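Local coordinates for protein 4-hydroxybutyrate coenzyme A transferase (Shewanella oneidensis, PDB 2OAS) that probably transfers coenzyme A between acyl-CoA thioesters and small carboxylic acids such as acetate or 4-hydroxybutyrate, and binds coenzyme A, at residues Ser14-Gly19 / Leu43-Ile48; Ser18-Trp23 / Ile111-Ile116. All blocks are in the same frame, centred on the assembly; numbering follows the deposited sequence.

Contact 1: residues Ser14-Gly19 / Leu43-Ile48; sequences SLIRSG and LTLDNI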
ATOM      1  N   SER A  14     -31.137 -10.396 -24.717  1.00 40.17           N
ATOM      2  CA  SER A  14     -32.422 -10.823 -24.176  1.00 40.09           C
ATOM      3  C   SER A  14     -32.357 -11.770 -22.988  1.00 38.27           C
ATOM      4  O   SER A  14     -33.188 -11.695 -22.094  1.00 38.65           O
ATOM      5  CB  SER A  14     -33.257 -11.460 -25.278  1.00 41.13           C
ATOM      6  OG  SER A  14     -33.750 -10.456 -26.135  1.00 44.77           O
ATOM      7  N   LEU A  15     -31.378 -12.668 -22.988  1.00 38.31           N
ATOM      8  CA  LEU A  15     -31.235 -13.623 -21.891  1.00 36.52           C
ATOM      9  C   LEU A  15     -31.100 -12.900 -20.556  1.00 35.45           C
ATOM     10  O   LEU A  15     -31.500 -13.421 -19.525  1.00 34.67           O
ATOM     11  CB  LEU A  15     -30.030 -14.536 -22.125  1.00 35.80           C
ATOM     12  CG  LEU A  15     -30.146 -15.611 -23.214  1.00 36.83           C
ATOM     13  CD1 LEU A  15     -30.462 -14.980 -24.555  1.00 37.34           C
ATOM     14  CD2 LEU A  15     -28.833 -16.398 -23.294  1.00 36.51           C
ATOM     15  N   ILE A  16     -30.534 -11.699 -20.566  1.00 36.15           N
ATOM     16  CA  ILE A  16     -30.382 -10.956 -19.319  1.00 34.95           C
ATOM     17  C   ILE A  16     -31.765 -10.721 -18.736  1.00 35.57           C
ATOM     18  O   ILE A  16     -32.677 -10.284 -19.446  1.00 35.16           O
ATOM     19  CB  ILE A  16     -29.677  -9.604 -19.534  1.00 33.38           C
ATOM     20  CG1 ILE A  16     -28.263  -9.842 -20.090  1.00 33.85           C
ATOM     21  CG2 ILE A  16     -29.630  -8.833 -18.218  1.00 31.16           C
ATOM     22  CD1 ILE A  16     -27.437  -8.591 -20.316  1.00 33.12           C
ATOM     23  N   ARG A  17     -31.918 -11.045 -17.454  1.00 37.94           N
ATOM     24  CA  ARG A  17     -33.190 -10.880 -16.732  1.00 40.29           C
ATOM     25  C   ARG A  17     -33.048  -9.816 -15.649  1.00 39.61           C
ATOM     26  O   ARG A  17     -31.936  -9.418 -15.314  1.00 38.82           O
ATOM     27  CB  ARG A  17     -33.616 -12.215 -16.112  1.00 43.38           C
ATOM     28  CG  ARG A  17     -34.105 -13.234 -17.136  1.00 48.16           C
ATOM     29  CD  ARG A  17     -35.505 -12.878 -17.606  1.00 53.74           C
ATOM     30  NE  ARG A  17     -35.731 -13.079 -19.038  1.00 61.67           N
ATOM     31  CZ  ARG A  17     -36.904 -12.889 -19.641  1.00 65.49           C
ATOM     32  NH1 ARG A  17     -37.032 -13.086 -20.973  1.00 66.72           N
ATOM     33  NH2 ARG A  17     -37.942 -12.503 -18.907  1.00 66.79           N
ATOM     34  N   SER A  18     -34.169  -9.355 -15.100  1.00 39.15           N
ATOM     35  CA  SER A  18     -34.135  -8.316 -14.066  1.00 38.96           C
ATOM     36  C   SER A  18     -33.432  -8.678 -12.761  1.00 39.06           C
ATOM     37  O   SER A  18     -33.380  -9.834 -12.369  1.00 39.51           O
ATOM     38  CB  SER A  18     -35.552  -7.846 -13.747  1.00 39.22           C
ATOM     39  OG  SER A  18     -36.133  -7.180 -14.855  1.00 41.23           O
ATOM     40  N   GLY A  19     -32.892  -7.665 -12.092  1.00 39.25           N
ATOM     41  CA  GLY A  19     -32.207  -7.887 -10.834  1.00 38.96           C
ATOM     42  C   GLY A  19     -30.826  -8.512 -10.928  1.00 37.91           C
ATOM     43  O   GLY A  19     -30.150  -8.687  -9.906  1.00 37.94           O
ATOM     44  N   LEU A  43     -34.536  -1.451 -20.722  1.00 38.18           N
ATOM     45  CA  LEU A  43     -35.689  -0.593 -20.481  1.00 38.26           C
ATOM     46  C   LEU A  43     -36.895  -1.369 -19.985  1.00 38.85           C
ATOM     47  O   LEU A  43     -37.794  -0.794 -19.366  1.00 39.46           O
ATOM     48  CB  LEU A  43     -36.058   0.173 -21.746  1.00 36.60           C
ATOM     49  CG  LEU A  43     -35.010   1.187 -22.210  1.00 35.61           C
ATOM     50  CD1 LEU A  43     -35.519   1.904 -23.440  1.00 34.71           C
ATOM     51  CD2 LEU A  43     -34.722   2.177 -21.098  1.00 32.88           C
ATOM     52  N   THR A  44     -36.900  -2.673 -20.256  1.00 39.54           N
ATOM     53  CA  THR A  44     -37.984  -3.565 -19.850  1.00 39.40           C
ATOM     54  C   THR A  44     -37.631  -4.292 -18.551  1.00 40.73           C
ATOM     55  O   THR A  44     -38.438  -5.053 -18.018  1.00 42.06           O
ATOM     56  CB  THR A  44     -38.259  -4.636 -20.925  1.00 39.82           C
ATOM     57  OG1 THR A  44     -37.272  -5.674 -20.840  1.00 41.38           O
ATOM     58  CG2 THR A  44     -38.211  -4.023 -22.318  1.00 38.22           C
ATOM     59  N   LEU A  45     -36.422  -4.063 -18.045  1.00 41.07           N
ATOM     60  CA  LEU A  45     -35.976  -4.723 -16.822  1.00 41.53           C
ATOM     61  C   LEU A  45     -35.852  -3.713 -15.691  1.00 42.45           C
ATOM     62  O   LEU A  45     -36.267  -2.564 -15.821  1.00 41.80           O
ATOM     63  CB  LEU A  45     -34.607  -5.375 -17.046  1.00 40.83           C
ATOM     64  CG  LEU A  45     -34.383  -6.207 -18.310  1.00 41.24           C
ATOM     65  CD1 LEU A  45     -32.920  -6.631 -18.396  1.00 39.47           C
ATOM     66  CD2 LEU A  45     -35.292  -7.414 -18.292  1.00 40.59           C
ATOM     67  N   ASP A  46     -35.292  -4.154 -14.572  1.00 44.14           N
ATOM     68  CA  ASP A  46     -35.052  -3.258 -13.453  1.00 45.85           C
ATOM     69  C   ASP A  46     -34.093  -3.916 -12.481  1.00 44.54           C
ATOM     70  O   ASP A  46     -33.828  -5.120 -12.557  1.00 42.88           O
ATOM     71  CB  ASP A  46     -36.350  -2.879 -12.730  1.00 50.12           C
ATOM     72  CG  ASP A  46     -36.989  -4.050 -12.041  1.00 53.58           C
ATOM     73  OD1 ASP A  46     -37.890  -3.835 -11.189  1.00 54.21           O
ATOM     74  OD2 ASP A  46     -36.582  -5.192 -12.364  1.00 57.10           O
ATOM     75  N   ASN A  47     -33.567  -3.104 -11.575  1.00 44.25           N
ATOM     76  CA  ASN A  47     -32.634  -3.577 -10.571  1.00 43.75           C
ATOM     77  C   ASN A  47     -31.429  -4.237 -11.211  1.00 43.06           C
ATOM     78  O   ASN A  47     -30.908  -5.221 -10.691  1.00 43.97           O
ATOM     79  CB  ASN A  47     -33.315  -4.563  -9.632  1.00 45.79           C
ATOM     80  CG  ASN A  47     -34.627  -4.038  -9.102  1.00 48.07           C
ATOM     81  OD1 ASN A  47     -34.714  -2.897  -8.638  1.00 49.83           O
ATOM     82  ND2 ASN A  47     -35.667  -4.873  -9.167  1.00 49.31           N
ATOM     83  N   ILE A  48     -30.989  -3.698 -12.342  1.00 40.52           N
ATOM     84  CA  ILE A  48     -29.828  -4.235 -13.032  1.00 39.27           C
ATOM     85  C   ILE A  48     -28.577  -3.484 -12.591  1.00 37.43           C
ATOM     86  O   ILE A  48     -28.511  -2.271 -12.724  1.00 36.42           O
ATOM     87  CB  ILE A  48     -29.957  -4.092 -14.566  1.00 40.07           C
ATOM     88  CG1 ILE A  48     -31.105  -4.967 -15.082  1.00 39.06           C
ATOM     89  CG2 ILE A  48     -28.647  -4.489 -15.241  1.00 38.65           C
ATOM     90  CD1 ILE A  48     -30.924  -6.450 -14.846  1.00 37.57           C
TER

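Contact 2: residues Ser18-Trp23 / Ile111-Ile116; sequences SGETLW and IDTAII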
ATOM      1  N   SER A  18     -34.169  -9.355 -15.100  1.00 39.15           N
ATOM      2  CA  SER A  18     -34.135  -8.316 -14.066  1.00 38.96           C
ATOM      3  C   SER A  18     -33.432  -8.678 -12.761  1.00 39.06           C
ATOM      4  O   SER A  18     -33.380  -9.834 -12.369  1.00 39.51           O
ATOM      5  CB  SER A  18     -35.552  -7.846 -13.747  1.00 39.22           C
ATOM      6  OG  SER A  18     -36.133  -7.180 -14.855  1.00 41.23           O
ATOM      7  N   GLY A  19     -32.892  -7.665 -12.092  1.00 39.25           N
ATOM      8  CA  GLY A  19     -32.207  -7.887 -10.834  1.00 38.96           C
ATOM      9  C   GLY A  19     -30.826  -8.512 -10.928  1.00 37.91           C
ATOM     10  O   GLY A  19     -30.150  -8.687  -9.906  1.00 37.94           O
ATOM     11  N   GLU A  20     -30.391  -8.832 -12.141  1.00 37.29           N
ATOM     12  CA  GLU A  20     -29.084  -9.453 -12.320  1.00 37.55           C
ATOM     13  C   GLU A  20     -27.901  -8.505 -12.130  1.00 36.97           C
ATOM     14  O   GLU A  20     -28.010  -7.291 -12.317  1.00 36.04           O
ATOM     15  CB  GLU A  20     -28.980 -10.109 -13.707  1.00 36.79           C
ATOM     16  CG  GLU A  20     -29.930 -11.288 -13.915  1.00 37.86           C
ATOM     17  CD  GLU A  20     -29.694 -12.019 -15.238  1.00 37.52           C
ATOM     18  OE1 GLU A  20     -30.461 -12.964 -15.553  1.00 41.09           O
ATOM     19  OE2 GLU A  20     -28.747 -11.656 -15.959  1.00 36.01           O
ATOM     20  N   THR A  21     -26.781  -9.085 -11.717  1.00 36.64           N
ATOM     21  CA  THR A  21     -25.550  -8.334 -11.543  1.00 36.20           C
ATOM     22  C   THR A  21     -24.723  -8.730 -12.755  1.00 35.38           C
ATOM     23  O   THR A  21     -24.434  -9.909 -12.966  1.00 36.47           O
ATOM     24  CB  THR A  21     -24.780  -8.733 -10.285  1.00 36.11           C
ATOM     25  OG1 THR A  21     -25.592  -8.482  -9.133  1.00 38.00           O
ATOM     26  CG2 THR A  21     -23.503  -7.917 -10.187  1.00 35.43           C
ATOM     27  N   LEU A  22     -24.370  -7.734 -13.550  1.00 32.12           N
ATOM     28  CA  LEU A  22     -23.619  -7.938 -14.760  1.00 31.39           C
ATOM     29  C   LEU A  22     -22.178  -7.426 -14.713  1.00 30.99           C
ATOM     30  O   LEU A  22     -21.831  -6.489 -13.972  1.00 30.04           O
ATOM     31  CB  LEU A  22     -24.344  -7.237 -15.916  1.00 29.80           C
ATOM     32  CG  LEU A  22     -25.794  -7.622 -16.236  1.00 30.94           C
ATOM     33  CD1 LEU A  22     -26.332  -6.712 -17.322  1.00 29.09           C
ATOM     34  CD2 LEU A  22     -25.869  -9.075 -16.677  1.00 31.07           C
ATOM     35  N   TRP A  23     -21.341  -8.051 -15.529  1.00 29.31           N
ATOM     36  CA  TRP A  23     -19.955  -7.638 -15.659  1.00 28.02           C
ATOM     37  C   TRP A  23     -19.735  -7.400 -17.136  1.00 26.73           C
ATOM     38  O   TRP A  23     -20.292  -8.113 -17.971  1.00 26.78           O
ATOM     39  CB  TRP A  23     -18.990  -8.713 -15.167  1.00 26.35           C
ATOM     40  CG  TRP A  23     -17.596  -8.421 -15.616  1.00 26.95           C
ATOM     41  CD1 TRP A  23     -16.964  -8.937 -16.717  1.00 26.53           C
ATOM     42  CD2 TRP A  23     -16.689  -7.485 -15.031  1.00 25.21           C
ATOM     43  NE1 TRP A  23     -15.716  -8.381 -16.849  1.00 26.43           N
ATOM     44  CE2 TRP A  23     -15.516  -7.490 -15.821  1.00 25.38           C
ATOM     45  CE3 TRP A  23     -16.744  -6.651 -13.906  1.00 26.15           C
ATOM     46  CZ2 TRP A  23     -14.414  -6.680 -15.538  1.00 24.73           C
ATOM     47  CZ3 TRP A  23     -15.643  -5.841 -13.620  1.00 26.09           C
ATOM     48  CH2 TRP A  23     -14.490  -5.871 -14.435  1.00 25.85           C
ATOM     49  N   ILE A 111     -21.680 -12.693  -9.830  1.00 39.35           N
ATOM     50  CA  ILE A 111     -21.861 -12.199 -11.185  1.00 36.89           C
ATOM     51  C   ILE A 111     -22.819 -13.137 -11.905  1.00 36.73           C
ATOM     52  O   ILE A 111     -22.509 -14.310 -12.105  1.00 36.89           O
ATOM     53  CB  ILE A 111     -20.535 -12.167 -11.951  1.00 34.97           C
ATOM     54  CG1 ILE A 111     -19.580 -11.180 -11.277  1.00 34.50           C
ATOM     55  CG2 ILE A 111     -20.789 -11.837 -13.402  1.00 33.45           C
ATOM     56  CD1 ILE A 111     -18.242 -11.049 -11.935  1.00 32.11           C
ATOM     57  N   ASP A 112     -23.986 -12.631 -12.296  1.00 36.58           N
ATOM     58  CA  ASP A 112     -24.964 -13.472 -12.987  1.00 36.56           C
ATOM     59  C   ASP A 112     -24.613 -13.663 -14.450  1.00 34.89           C
ATOM     60  O   ASP A 112     -24.810 -14.735 -15.007  1.00 35.28           O
ATOM     61  CB  ASP A 112     -26.376 -12.894 -12.853  1.00 37.27           C
ATOM     62  CG  ASP A 112     -26.861 -12.840 -11.398  1.00 38.49           C
ATOM     63  OD1 ASP A 112     -26.731 -13.852 -10.679  1.00 36.94           O
ATOM     64  OD2 ASP A 112     -27.385 -11.774 -10.977  1.00 39.04           O
ATOM     65  N   THR A 113     -24.094 -12.623 -15.081  1.00 33.66           N
ATOM     66  CA  THR A 113     -23.713 -12.745 -16.480  1.00 33.24           C
ATOM     67  C   THR A 113     -22.615 -11.766 -16.865  1.00 33.13           C
ATOM     68  O   THR A 113     -22.590 -10.617 -16.415  1.00 31.77           O
ATOM     69  CB  THR A 113     -24.938 -12.560 -17.435  1.00 34.95           C
ATOM     70  OG1 THR A 113     -24.702 -11.468 -18.311  1.00 35.41           O
ATOM     71  CG2 THR A 113     -26.212 -12.327 -16.658  1.00 32.68           C
ATOM     72  N   ALA A 114     -21.701 -12.235 -17.708  1.00 32.66           N
ATOM     73  CA  ALA A 114     -20.588 -11.417 -18.177  1.00 32.46           C
ATOM     74  C   ALA A 114     -20.727 -11.119 -19.662  1.00 32.29           C
ATOM     75  O   ALA A 114     -20.875 -12.034 -20.474  1.00 33.24           O
ATOM     76  CB  ALA A 114     -19.276 -12.131 -17.929  1.00 32.30           C
ATOM     77  N   ILE A 115     -20.680  -9.840 -20.015  1.00 29.98           N
ATOM     78  CA  ILE A 115     -20.772  -9.443 -21.406  1.00 28.95           C
ATOM     79  C   ILE A 115     -19.343  -9.296 -21.901  1.00 28.09           C
ATOM     80  O   ILE A 115     -18.556  -8.529 -21.335  1.00 26.46           O
ATOM     81  CB  ILE A 115     -21.460  -8.073 -21.581  1.00 30.81           C
ATOM     82  CG1 ILE A 115     -22.720  -7.985 -20.711  1.00 32.98           C
ATOM     83  CG2 ILE A 115     -21.782  -7.864 -23.052  1.00 29.97           C
ATOM     84  CD1 ILE A 115     -23.745  -9.056 -20.990  1.00 36.07           C
ATOM     85  N   ILE A 116     -18.996 -10.013 -22.962  1.00 26.86           N
ATOM     86  CA  ILE A 116     -17.635  -9.920 -23.448  1.00 26.18           C
ATOM     87  C   ILE A 116     -17.516  -9.867 -24.961  1.00 25.52           C
ATOM     88  O   ILE A 116     -18.451 -10.190 -25.677  1.00 26.07           O
ATOM     89  CB  ILE A 116     -16.799 -11.102 -22.920  1.00 25.44           C
ATOM     90  CG1 ILE A 116     -17.338 -12.418 -23.471  1.00 24.99           C
ATOM     91  CG2 ILE A 116     -16.887 -11.160 -21.419  1.00 22.92           C
ATOM     92  CD1 ILE A 116     -16.549 -13.619 -23.012  1.00 26.74           C
TER

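Contact 1: residues Ser14-Gly19 / Leu43-Ile48
Two loops leading into neighbouring parallel strands, 21-24 and 48-52, are pinned together here mainly through the backbone. Gly-19 N donates to Asp-46 O at 2.8 Å, and the C=O...N angle of 165° places the donor almost along the carbonyl axis. The CA of Gly-19 adds a CA-H...O contact to Asn-47 O at 3.0 Å, with phi at 75°, a backbone region that glycine enters most readily. One residue earlier, Ser-18 OG, set beside its own backbone N, accepts from Asp-46 N in a weak, bent bond (3.2 Å, 135° at the hydrogen). Asp-46 CG takes the crowded position between its backbone N and carbonyl carbon, which brings OD2 to 3.2 Å from Ser-18 CB. Beneath this polar edge, Leu-45 and Ile-16 cross at about a right angle, CD1 of Leu-45 lying 4.0 Å from CG2 of Ile-16. The carbonyl oxygen of Ile-16 is satisfied by His-41 NE2 from the end of helix 32-41. CD1 of Ile-48 packs beneath the main chain, 3.2 Å from Arg-17 O. The chemistry implies a join held at its exposed margin by one main-chain bond and a weaker hydroxyl one, and on its buried side by aliphatic groups.

Contact 2: residues Ser18-Trp23 / Ile111-Ile116
Asp-112 and the main chain of Thr-21 exchange two short hydrogen bonds where strands 21-24 and 113-118 begin to pair. Asp-112 OD2 accepts from Thr-21 N at 2.9 Å through its anti lone pair, nearly straight at 161°. In return, Asp-112 N gives its hydrogen to Thr-21 O at 2.8 Å, in the carbonyl plane but in the more bent bond of the two; Thr-113 N adds a weak second bond to that oxygen. Regular parallel pairing follows: Trp-23 N donates to Thr-113 O, and Ile-115 N to Trp-23 O, the latter at 2.7 Å and 172°. Replacing Asp-112 by an alanine would remove the carboxylate acceptor and would probably loosen the start of the ladder by leaving Thr-21 N without this partner.

Glu-20 runs extended beyond CG, its CB and CG over Asp-112 CB, and its OE1 forms a salt bridge with Lys-145, which would probably ease the proximity of the two acids. Leu-22 and Thr-113 lie side by side on one sheet face, with CD2 of Leu-22 only 3.1 Å from Thr-113 OG1, a buried hydroxyl for which the model offers no polar partner. On the other face, Trp-23 CG is anti to its backbone N; CB meets Ile-111 CG2 at 4.0 Å, and Ala-114 CB sits at the indole edge, near its plane, 4.1 Å from CD1.

The two strand segments run 28° apart inside the eight-stranded parallel sheet, flanked by strands 48-52 and 145-150. Helix 136-142 packs on the Trp-23 face through Thr-136 and Ala-139, and Phe-104 of helix 100-105 meets the indole edge-to-face.

How the contacts relate
The two contacts overlap at Ser-18 and Gly-19, their centres about 10 Å apart. Contact 1 lies nearer the surface, its centre about 29 Å from the centre of the chain, where loops carry a few irregular bonds; contact 2, its centre about 22 Å from the centre of the chain, is buried and has a strand ladder with a carboxylate at its head. Together they tie the 21-24 strand region to both sheet neighbours: contact 1 on the 48-52 side, contact 2 on the 113-118 side. Aliphatic packing joins them, Ile-16 CD1 lying 3.7 Å from Leu-22 CD1 and 3.8 Å from Ile-115 CD1. Both belong to the N-terminal family region, away from the residues that bind coenzyme A.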